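Local coordinates for protein pseudouridine synthase (Pyrococcus abyssi, PDB 2AUS) that probably isomerises specific uridines in RNA to pseudouridine, as a Cbf5-type member of the TruB family, at residues M114-D119 against L191-H196; K124-M129 against I158-I163; G107-A112 against L169-V174. All blocks are in the same frame, centred on the assembly; numbering follows the deposited sequence.

All three contacts lie in one antiparallel sheet and the helices packed on it. Strand 108-116 is shared by contacts 1 and 3: residues 108-112 pair with 169-174 in contact 3, and its last residues meet the start of strand 195-205, on its other side, in contact 1. Contact 2 instead packs helix 122-131 on strand 152-164, the next neighbour of 167-174. Contact 3 is the most buried, with a full ladder of backbone bonds. Contact 1 is only partly buried and frays into loops with histidines at its surface. Contact 2, also partly buried, has no hydrogen bond across it and relies on isoleucine, methionine and arginine side chains.

Contact 1 (M114-D119 against L191-H196); sequences MHLHGD and LGVGAH
L116 and L191 cross at about a right angle, methyl against methyl: L116 CD2 lies 3.4 Å from L191 CD1, tighter than usual for two carbons. The A195 methyl touches both L116 CD2 and M114, its CB 3.7 Å from M114 CG. In M114, CG anti to the backbone N and an extended chi2 bring SD up to the alanine methyl; the bend at chi3 (77°) then turns CE toward M129. This group lies on the inner face of the sheet, where I184 of helix 180-191 and I125 of helix 122-131 continue the apolar layer.

This is where strands 108-116 and 195-205 part company in the antiparallel sheet. H115 and H196 form a hydrogen-bonded pair, with H115 N to H196 O at 2.7 Å and almost straight (178°). The return bond, H196 N to H115 O, is 2.9 Å, with its donor lifted above the carbonyl plane. L116 and A195 follow as a non-hydrogen-bonded pair, and H117 N then bonds to G194 O at 2.9 Å.

Beyond the strands, H117 sets its imidazole obliquely beside the backbone of G194 and A195 and reaches H196, H117 NE2 lying 3.5 Å from H196 CB. On the opposite strand face from L116, the ring of H115 turns its ND1 to D167. V193 points toward G118, and a CB on G118 would collide with V193 CB; V193 CG2 lies 3.6 Å from G118 O.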
loop_
_atom_site.group_PDB
_atom_site.type_symbol
_atom_site.label_atom_id
_atom_site.label_comp_id
_atom_site.label_asym_id
_atom_site.label_seq_id
_atom_site.Cartn_x
_atom_site.Cartn_y
_atom_site.Cartn_z
ATOM N N MET A 114 -6.913 23.101 3.873
ATOM C CA MET A 114 -8.300 23.305 3.487
ATOM C C MET A 114 -8.368 23.823 2.057
ATOM O O MET A 114 -7.638 24.740 1.683
ATOM C CB MET A 114 -8.959 24.312 4.435
ATOM C CG MET A 114 -10.301 24.860 3.946
ATOM S SD MET A 114 -11.080 25.940 5.163
ATOM C CE MET A 114 -10.126 27.465 4.954
ATOM N N HIS A 115 -9.241 23.228 1.257
ATOM C CA HIS A 115 -9.401 23.659 -0.118
ATOM C C HIS A 115 -10.766 24.322 -0.298
ATOM O O HIS A 115 -11.798 23.670 -0.150
ATOM C CB HIS A 115 -9.282 22.472 -1.072
ATOM C CG HIS A 115 -9.355 22.862 -2.512
ATOM N ND1 HIS A 115 -8.397 23.651 -3.116
ATOM C CD2 HIS A 115 -10.298 22.625 -3.454
ATOM C CE1 HIS A 115 -8.750 23.883 -4.366
ATOM N NE2 HIS A 115 -9.900 23.274 -4.597
ATOM N N LEU A 116 -10.768 25.616 -0.608
ATOM C CA LEU A 116 -12.016 26.348 -0.813
ATOM C C LEU A 116 -12.566 26.045 -2.200
ATOM O O LEU A 116 -11.808 25.921 -3.162
ATOM C CB LEU A 116 -11.777 27.847 -0.661
ATOM C CG LEU A 116 -11.320 28.237 0.743
ATOM C CD1 LEU A 116 -11.061 29.727 0.807
ATOM C CD2 LEU A 116 -12.382 27.816 1.757
ATOM N N HIS A 117 -13.887 25.915 -2.295
ATOM C CA HIS A 117 -14.534 25.608 -3.563
ATOM C C HIS A 117 -14.849 26.852 -4.389
ATOM O O HIS A 117 -15.456 26.765 -5.455
ATOM C CB HIS A 117 -15.805 24.797 -3.307
ATOM C CG HIS A 117 -15.544 23.440 -2.730
ATOM N ND1 HIS A 117 -14.815 22.477 -3.395
ATOM C CD2 HIS A 117 -15.900 22.889 -1.544
ATOM C CE1 HIS A 117 -14.734 21.392 -2.646
ATOM N NE2 HIS A 117 -15.384 21.615 -1.517
ATOM N N GLY A 118 -14.419 28.006 -3.891
ATOM C CA GLY A 118 -14.644 29.256 -4.589
ATOM C C GLY A 118 -13.632 30.280 -4.125
ATOM O O GLY A 118 -13.130 30.191 -3.004
ATOM N N ASP A 119 -13.329 31.255 -4.976
ATOM C CA ASP A 119 -12.355 32.283 -4.629
ATOM C C ASP A 119 -12.839 33.195 -3.506
ATOM O O ASP A 119 -13.970 33.679 -3.518
ATOM C CB ASP A 119 -12.012 33.118 -5.861
ATOM C CG ASP A 119 -11.584 32.265 -7.037
ATOM O OD1 ASP A 119 -10.742 31.365 -6.844
ATOM O OD2 ASP A 119 -12.096 32.494 -8.155
ATOM N N LEU A 191 -17.651 31.099 4.768
ATOM C CA LEU A 191 -17.043 31.825 3.653
ATOM C C LEU A 191 -18.011 31.913 2.484
ATOM O O LEU A 191 -17.798 32.682 1.547
ATOM C CB LEU A 191 -15.754 31.132 3.204
ATOM C CG LEU A 191 -14.589 31.224 4.182
ATOM C CD1 LEU A 191 -13.417 30.424 3.649
ATOM C CD2 LEU A 191 -14.195 32.680 4.378
ATOM N N GLY A 192 -19.067 31.106 2.543
ATOM C CA GLY A 192 -20.071 31.106 1.495
ATOM C C GLY A 192 -19.745 30.263 0.278
ATOM O O GLY A 192 -20.640 29.919 -0.494
ATOM N N VAL A 193 -18.472 29.909 0.108
ATOM C CA VAL A 193 -18.050 29.119 -1.048
ATOM C C VAL A 193 -17.945 27.618 -0.793
ATOM O O VAL A 193 -17.950 26.818 -1.732
ATOM C CB VAL A 193 -16.691 29.611 -1.570
ATOM C CG1 VAL A 193 -16.769 31.094 -1.875
ATOM C CG2 VAL A 193 -15.597 29.330 -0.540
ATOM N N GLY A 194 -17.853 27.235 0.474
ATOM C CA GLY A 194 -17.728 25.826 0.796
ATOM C C GLY A 194 -16.260 25.436 0.826
ATOM O O GLY A 194 -15.440 26.021 0.116
ATOM N N ALA A 195 -15.921 24.453 1.651
ATOM C CA ALA A 195 -14.540 24.017 1.765
ATOM C C ALA A 195 -14.426 22.515 1.993
ATOM O O ALA A 195 -15.335 21.877 2.531
ATOM C CB ALA A 195 -13.859 24.765 2.889
ATOM N N HIS A 196 -13.292 21.965 1.578
ATOM C CA HIS A 196 -13.015 20.543 1.711
ATOM C C HIS A 196 -11.676 20.367 2.417
ATOM O O HIS A 196 -10.735 21.121 2.161
ATOM C CB HIS A 196 -12.941 19.910 0.317
ATOM C CG HIS A 196 -12.574 18.458 0.324
ATOM N ND1 HIS A 196 -13.429 17.475 0.775
ATOM C CD2 HIS A 196 -11.449 17.821 -0.082
ATOM C CE1 HIS A 196 -12.849 16.294 0.644
ATOM N NE2 HIS A 196 -11.647 16.477 0.127
#

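Contact 2 (K124-M129 against I158-I163); sequences KIRAVM and IEILEI
I160 is the hub on the strand side. Its CD1 sits 3.7 Å from R126 CG and 3.8 Å from M129 SD, so one methyl fills the angle between two helix side chains. M129 sends CG away from its carbonyl carbon, beside the backbone N, and bends at chi3 (72°), which carries CE over to I158 CG2 at 3.6 Å; the two side chains cross at about a right angle. I158 also brings CD1 to 3.5 Å from M129 O. At the other end I125 CD1 and I163 CG2 meet tip to tip at 4.1 Å.

R126 borders this apolar row. Its chain is extended from CG to NE and laid obliquely across the isoleucines, so that I163 CD1 and I160 CG2 lie over one face of the guanidinium, the former 3.3 Å from NH1. NH1 also has a salt bridge to E122, one turn earlier in the same helix, which would hold the flat group in place over the methyls.

Behind the first shell, M129 is backed by F170 and V168 of strand 167-174 and by I187 of helix 180-191, while F170 also supports I158. The spacing of the strand residues comes from a classic beta bulge: L161 and E162 both face L169 and both point away from the helix, where another protein chain packs on L161 and bonds E162, so I160 and I163 can both face the helix although two residues separate them. Segment 124-129 runs nearly antiparallel to 158-163 (158°, axes 9.5 Å apart), the alpha/beta layering of a helix laid along one face of an antiparallel sheet.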
loop_
_atom_site.group_PDB
_atom_site.type_symbol
_atom_site.label_atom_id
_atom_site.label_comp_id
_atom_site.label_asym_id
_atom_site.label_seq_id
_atom_site.Cartn_x
_atom_site.Cartn_y
_atom_site.Cartn_z
ATOM N N LYS A 124 -10.483 38.201 3.942
ATOM C CA LYS A 124 -11.725 37.617 4.428
ATOM C C LYS A 124 -11.458 36.263 5.095
ATOM O O LYS A 124 -11.968 35.985 6.185
ATOM C CB LYS A 124 -12.708 37.448 3.272
ATOM C CG LYS A 124 -14.100 37.019 3.700
ATOM C CD LYS A 124 -15.016 36.850 2.501
ATOM C CE LYS A 124 -16.374 36.299 2.912
ATOM N NZ LYS A 124 -17.218 35.981 1.723
ATOM N N ILE A 125 -10.652 35.428 4.444
ATOM C CA ILE A 125 -10.321 34.116 4.994
ATOM C C ILE A 125 -9.740 34.252 6.397
ATOM O O ILE A 125 -10.148 33.540 7.316
ATOM C CB ILE A 125 -9.289 33.364 4.120
ATOM C CG1 ILE A 125 -9.821 33.198 2.694
ATOM C CG2 ILE A 125 -9.001 31.992 4.728
ATOM C CD1 ILE A 125 -8.854 32.498 1.753
ATOM N N ARG A 126 -8.785 35.162 6.558
ATOM C CA ARG A 126 -8.149 35.374 7.853
ATOM C C ARG A 126 -9.107 35.859 8.932
ATOM O O ARG A 126 -8.984 35.469 10.094
ATOM C CB ARG A 126 -6.988 36.362 7.731
ATOM C CG ARG A 126 -5.705 35.745 7.198
ATOM C CD ARG A 126 -4.487 36.506 7.700
ATOM N NE ARG A 126 -3.256 35.741 7.523
ATOM C CZ ARG A 126 -2.713 35.464 6.343
ATOM N NH1 ARG A 126 -3.292 35.894 5.230
ATOM N NH2 ARG A 126 -1.594 34.750 6.275
ATOM N N ALA A 127 -10.059 36.706 8.551
ATOM C CA ALA A 127 -11.020 37.237 9.510
ATOM C C ALA A 127 -12.008 36.171 9.963
ATOM O O ALA A 127 -12.303 36.055 11.153
ATOM C CB ALA A 127 -11.769 38.418 8.901
ATOM N N VAL A 128 -12.514 35.392 9.012
ATOM C CA VAL A 128 -13.478 34.341 9.313
ATOM C C VAL A 128 -12.878 33.203 10.129
ATOM O O VAL A 128 -13.534 32.651 11.015
ATOM C CB VAL A 128 -14.074 33.753 8.026
ATOM C CG1 VAL A 128 -14.956 32.562 8.353
ATOM C CG2 VAL A 128 -14.876 34.822 7.307
ATOM N N MET A 129 -11.636 32.843 9.830
ATOM C CA MET A 129 -10.989 31.765 10.561
ATOM C C MET A 129 -10.516 32.253 11.915
ATOM O O MET A 129 -10.023 31.478 12.734
ATOM C CB MET A 129 -9.820 31.203 9.756
ATOM C CG MET A 129 -10.267 30.356 8.581
ATOM S SD MET A 129 -8.891 29.661 7.677
ATOM C CE MET A 129 -8.312 28.409 8.845
ATOM N N ILE A 158 -6.472 28.934 15.971
ATOM C CA ILE A 158 -6.396 28.637 14.554
ATOM C C ILE A 158 -5.329 29.569 14.015
ATOM O O ILE A 158 -5.534 30.778 13.936
ATOM C CB ILE A 158 -7.718 28.924 13.825
ATOM C CG1 ILE A 158 -8.776 27.906 14.246
ATOM C CG2 ILE A 158 -7.502 28.870 12.322
ATOM C CD1 ILE A 158 -10.118 28.105 13.567
ATOM N N GLU A 159 -4.181 29.000 13.671
ATOM C CA GLU A 159 -3.067 29.764 13.142
ATOM C C GLU A 159 -2.879 29.460 11.657
ATOM O O GLU A 159 -2.487 28.358 11.280
ATOM C CB GLU A 159 -1.801 29.409 13.918
ATOM C CG GLU A 159 -0.508 29.776 13.213
ATOM C CD GLU A 159 0.705 29.146 13.876
ATOM O OE1 GLU A 159 0.692 27.913 14.098
ATOM O OE2 GLU A 159 1.675 29.880 14.164
ATOM N N ILE A 160 -3.174 30.442 10.813
ATOM C CA ILE A 160 -3.017 30.269 9.375
ATOM C C ILE A 160 -1.540 30.338 9.020
ATOM O O ILE A 160 -0.876 31.346 9.262
ATOM C CB ILE A 160 -3.780 31.357 8.599
ATOM C CG1 ILE A 160 -5.280 31.199 8.848
ATOM C CG2 ILE A 160 -3.462 31.257 7.110
ATOM C CD1 ILE A 160 -6.139 32.235 8.170
ATOM N N LEU A 161 -1.026 29.248 8.467
ATOM C CA LEU A 161 0.371 29.179 8.079
ATOM C C LEU A 161 0.548 29.819 6.711
ATOM O O LEU A 161 1.317 30.766 6.555
ATOM C CB LEU A 161 0.842 27.723 8.045
ATOM C CG LEU A 161 0.805 26.968 9.385
ATOM C CD1 LEU A 161 1.275 25.539 9.175
ATOM C CD2 LEU A 161 1.696 27.668 10.408
ATOM N N GLU A 162 -0.177 29.313 5.719
ATOM C CA GLU A 162 -0.079 29.857 4.373
ATOM C C GLU A 162 -1.412 29.867 3.642
ATOM O O GLU A 162 -2.275 29.023 3.875
ATOM C CB GLU A 162 0.928 29.055 3.542
ATOM C CG GLU A 162 2.322 28.966 4.138
ATOM C CD GLU A 162 3.294 28.257 3.216
ATOM O OE1 GLU A 162 2.830 27.485 2.351
ATOM O OE2 GLU A 162 4.520 28.459 3.369
ATOM N N ILE A 163 -1.562 30.838 2.748
ATOM C CA ILE A 163 -2.764 30.955 1.940
ATOM C C ILE A 163 -2.350 31.136 0.488
ATOM O O ILE A 163 -1.679 32.111 0.152
ATOM C CB ILE A 163 -3.616 32.178 2.333
ATOM C CG1 ILE A 163 -4.146 32.022 3.759
ATOM C CG2 ILE A 163 -4.765 32.338 1.341
ATOM C CD1 ILE A 163 -4.957 33.202 4.243
#

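Contact 3 (G107-A112 against L169-V174); sequences GKEYVA and LFRVGV
Strands 108-116 and 167-174 are the two central neighbours of the six-stranded antiparallel sheet, and this contact is their paired ladder. K108 with V174, Y110 with V172 and A112 with F170 are hydrogen-bonded pairs, each with two backbone bonds; the shortest is V174 N to K108 O at 2.7 Å, running nearly along the C=O axis. E109 with G173 and V111 with R171 are the non-hydrogen-bonded pairs between them.

On the face of Y110, V172 and F170, apolar groups interlock. V174 CG2 comes to the edge of the Y110 ring, in its plane, 4.0 Å from CE2. F170 takes the crowded first torsion, CG between backbone N and carbonyl carbon (chi1 69°), which swings its ring over A112, whose CB lies above one ring face at 4.1 Å from CE2. Helix 180-191 covers this face, with I184 on F170, L183 on V172 and I180 on Y110 and V174, giving the layered alpha/beta arrangement of the domain.

The other face carries E109, V111 and R171. E109, extended beyond CG, stands out from the sheet and crosses R171 obliquely, the carboxylate and guanidinium planes 35° apart. Their salt bridge is long, E109 OE2 to R171 NE at 3.8 Å, and NE is buried without a hydrogen-bond partner in the model. Each charge has stronger company: E109 OE2 bonds Y157 and OE1 bonds T203, while R171 NH1 pairs with E159. An alanine in place of E109 would remove the bonds to Y157 and T203 and would probably weaken the side-chain link from strand 152-164, past 167-174, to strand 195-205, and leave R171 less well balanced. V111 CG1 meets L169 CD1 at 3.8 Å, and V111 and R171 each meet an aromatic side chain of another protein chain.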
loop_
_atom_site.group_PDB
_atom_site.type_symbol
_atom_site.label_atom_id
_atom_site.label_comp_id
_atom_site.label_asym_id
_atom_site.label_seq_id
_atom_site.Cartn_x
_atom_site.Cartn_y
_atom_site.Cartn_z
ATOM N N GLY A 107 -6.188 17.458 24.968
ATOM C CA GLY A 107 -6.414 18.365 23.860
ATOM C C GLY A 107 -5.590 17.917 22.668
ATOM O O GLY A 107 -4.643 17.148 22.826
ATOM N N LYS A 108 -5.936 18.380 21.472
ATOM C CA LYS A 108 -5.183 17.984 20.292
ATOM C C LYS A 108 -4.875 19.124 19.344
ATOM O O LYS A 108 -5.607 20.110 19.270
ATOM C CB LYS A 108 -5.928 16.872 19.556
ATOM C CG LYS A 108 -5.940 15.590 20.361
ATOM C CD LYS A 108 -6.988 14.627 19.904
ATOM C CE LYS A 108 -7.003 13.413 20.816
ATOM N NZ LYS A 108 -7.200 13.812 22.227
ATOM N N GLU A 109 -3.768 18.985 18.633
ATOM C CA GLU A 109 -3.365 19.982 17.666
ATOM C C GLU A 109 -3.196 19.290 16.328
ATOM O O GLU A 109 -2.696 18.162 16.246
ATOM C CB GLU A 109 -2.043 20.640 18.068
ATOM C CG GLU A 109 -1.653 21.807 17.164
ATOM C CD GLU A 109 -0.249 22.321 17.435
ATOM O OE1 GLU A 109 0.720 21.562 17.202
ATOM O OE2 GLU A 109 -0.121 23.478 17.893
ATOM N N TYR A 110 -3.619 19.970 15.274
ATOM C CA TYR A 110 -3.520 19.418 13.935
ATOM C C TYR A 110 -3.002 20.477 12.983
ATOM O O TYR A 110 -3.023 21.672 13.279
ATOM C CB TYR A 110 -4.900 18.997 13.434
ATOM C CG TYR A 110 -5.576 17.890 14.200
ATOM C CD1 TYR A 110 -5.461 16.566 13.789
ATOM C CD2 TYR A 110 -6.372 18.170 15.311
ATOM C CE1 TYR A 110 -6.125 15.545 14.456
ATOM C CE2 TYR A 110 -7.041 17.152 15.988
ATOM C CZ TYR A 110 -6.915 15.841 15.555
ATOM O OH TYR A 110 -7.571 14.821 16.212
ATOM N N VAL A 111 -2.523 20.019 11.838
ATOM C CA VAL A 111 -2.099 20.912 10.781
ATOM C C VAL A 111 -2.985 20.415 9.656
ATOM O O VAL A 111 -3.013 19.220 9.361
ATOM C CB VAL A 111 -0.617 20.754 10.426
ATOM C CG1 VAL A 111 -0.315 21.497 9.124
ATOM C CG2 VAL A 111 0.227 21.347 11.538
ATOM N N ALA A 112 -3.729 21.322 9.040
ATOM C CA ALA A 112 -4.645 20.916 7.994
ATOM C C ALA A 112 -4.608 21.780 6.760
ATOM O O ALA A 112 -4.352 22.980 6.819
ATOM C CB ALA A 112 -6.068 20.880 8.545
ATOM N N LEU A 169 -3.470 26.509 4.465
ATOM C CA LEU A 169 -2.735 25.615 5.347
ATOM C C LEU A 169 -2.776 26.252 6.736
ATOM O O LEU A 169 -2.277 27.364 6.933
ATOM C CB LEU A 169 -1.284 25.478 4.866
ATOM C CG LEU A 169 -0.330 24.662 5.744
ATOM C CD1 LEU A 169 -0.731 23.193 5.735
ATOM C CD2 LEU A 169 1.102 24.821 5.231
ATOM N N PHE A 170 -3.374 25.564 7.703
ATOM C CA PHE A 170 -3.449 26.137 9.039
ATOM C C PHE A 170 -3.238 25.137 10.157
ATOM O O PHE A 170 -3.405 23.933 9.976
ATOM C CB PHE A 170 -4.788 26.852 9.225
ATOM C CG PHE A 170 -5.978 25.934 9.284
ATOM C CD1 PHE A 170 -6.524 25.557 10.507
ATOM C CD2 PHE A 170 -6.579 25.477 8.114
ATOM C CE1 PHE A 170 -7.659 24.743 10.567
ATOM C CE2 PHE A 170 -7.709 24.664 8.162
ATOM C CZ PHE A 170 -8.252 24.298 9.394
ATOM N N ARG A 171 -2.846 25.660 11.313
ATOM C CA ARG A 171 -2.611 24.850 12.498
ATOM C C ARG A 171 -3.754 25.165 13.446
ATOM O O ARG A 171 -4.150 26.320 13.582
ATOM C CB ARG A 171 -1.270 25.222 13.128
ATOM C CG ARG A 171 -1.066 24.685 14.535
ATOM C CD ARG A 171 0.331 25.025 15.035
ATOM N NE ARG A 171 1.325 24.127 14.458
ATOM C CZ ARG A 171 2.463 24.518 13.896
ATOM N NH1 ARG A 171 2.765 25.809 13.823
ATOM N NH2 ARG A 171 3.307 23.612 13.411
ATOM N N VAL A 172 -4.298 24.138 14.086
ATOM C CA VAL A 172 -5.415 24.339 14.990
ATOM C C VAL A 172 -5.308 23.507 16.256
ATOM O O VAL A 172 -4.995 22.316 16.206
ATOM C CB VAL A 172 -6.756 24.006 14.276
ATOM C CG1 VAL A 172 -6.722 22.585 13.741
ATOM C CG2 VAL A 172 -7.914 24.177 15.234
ATOM N N GLY A 173 -5.555 24.154 17.392
ATOM C CA GLY A 173 -5.531 23.475 18.673
ATOM C C GLY A 173 -6.994 23.291 19.022
ATOM O O GLY A 173 -7.780 24.230 18.874
ATOM N N VAL A 174 -7.370 22.097 19.473
ATOM C CA VAL A 174 -8.760 21.823 19.796
ATOM C C VAL A 174 -8.959 20.949 21.027
ATOM O O VAL A 174 -8.058 20.229 21.460
ATOM C CB VAL A 174 -9.464 21.116 18.622
ATOM C CG1 VAL A 174 -9.372 21.964 17.363
ATOM C CG2 VAL A 174 -8.830 19.734 18.390
#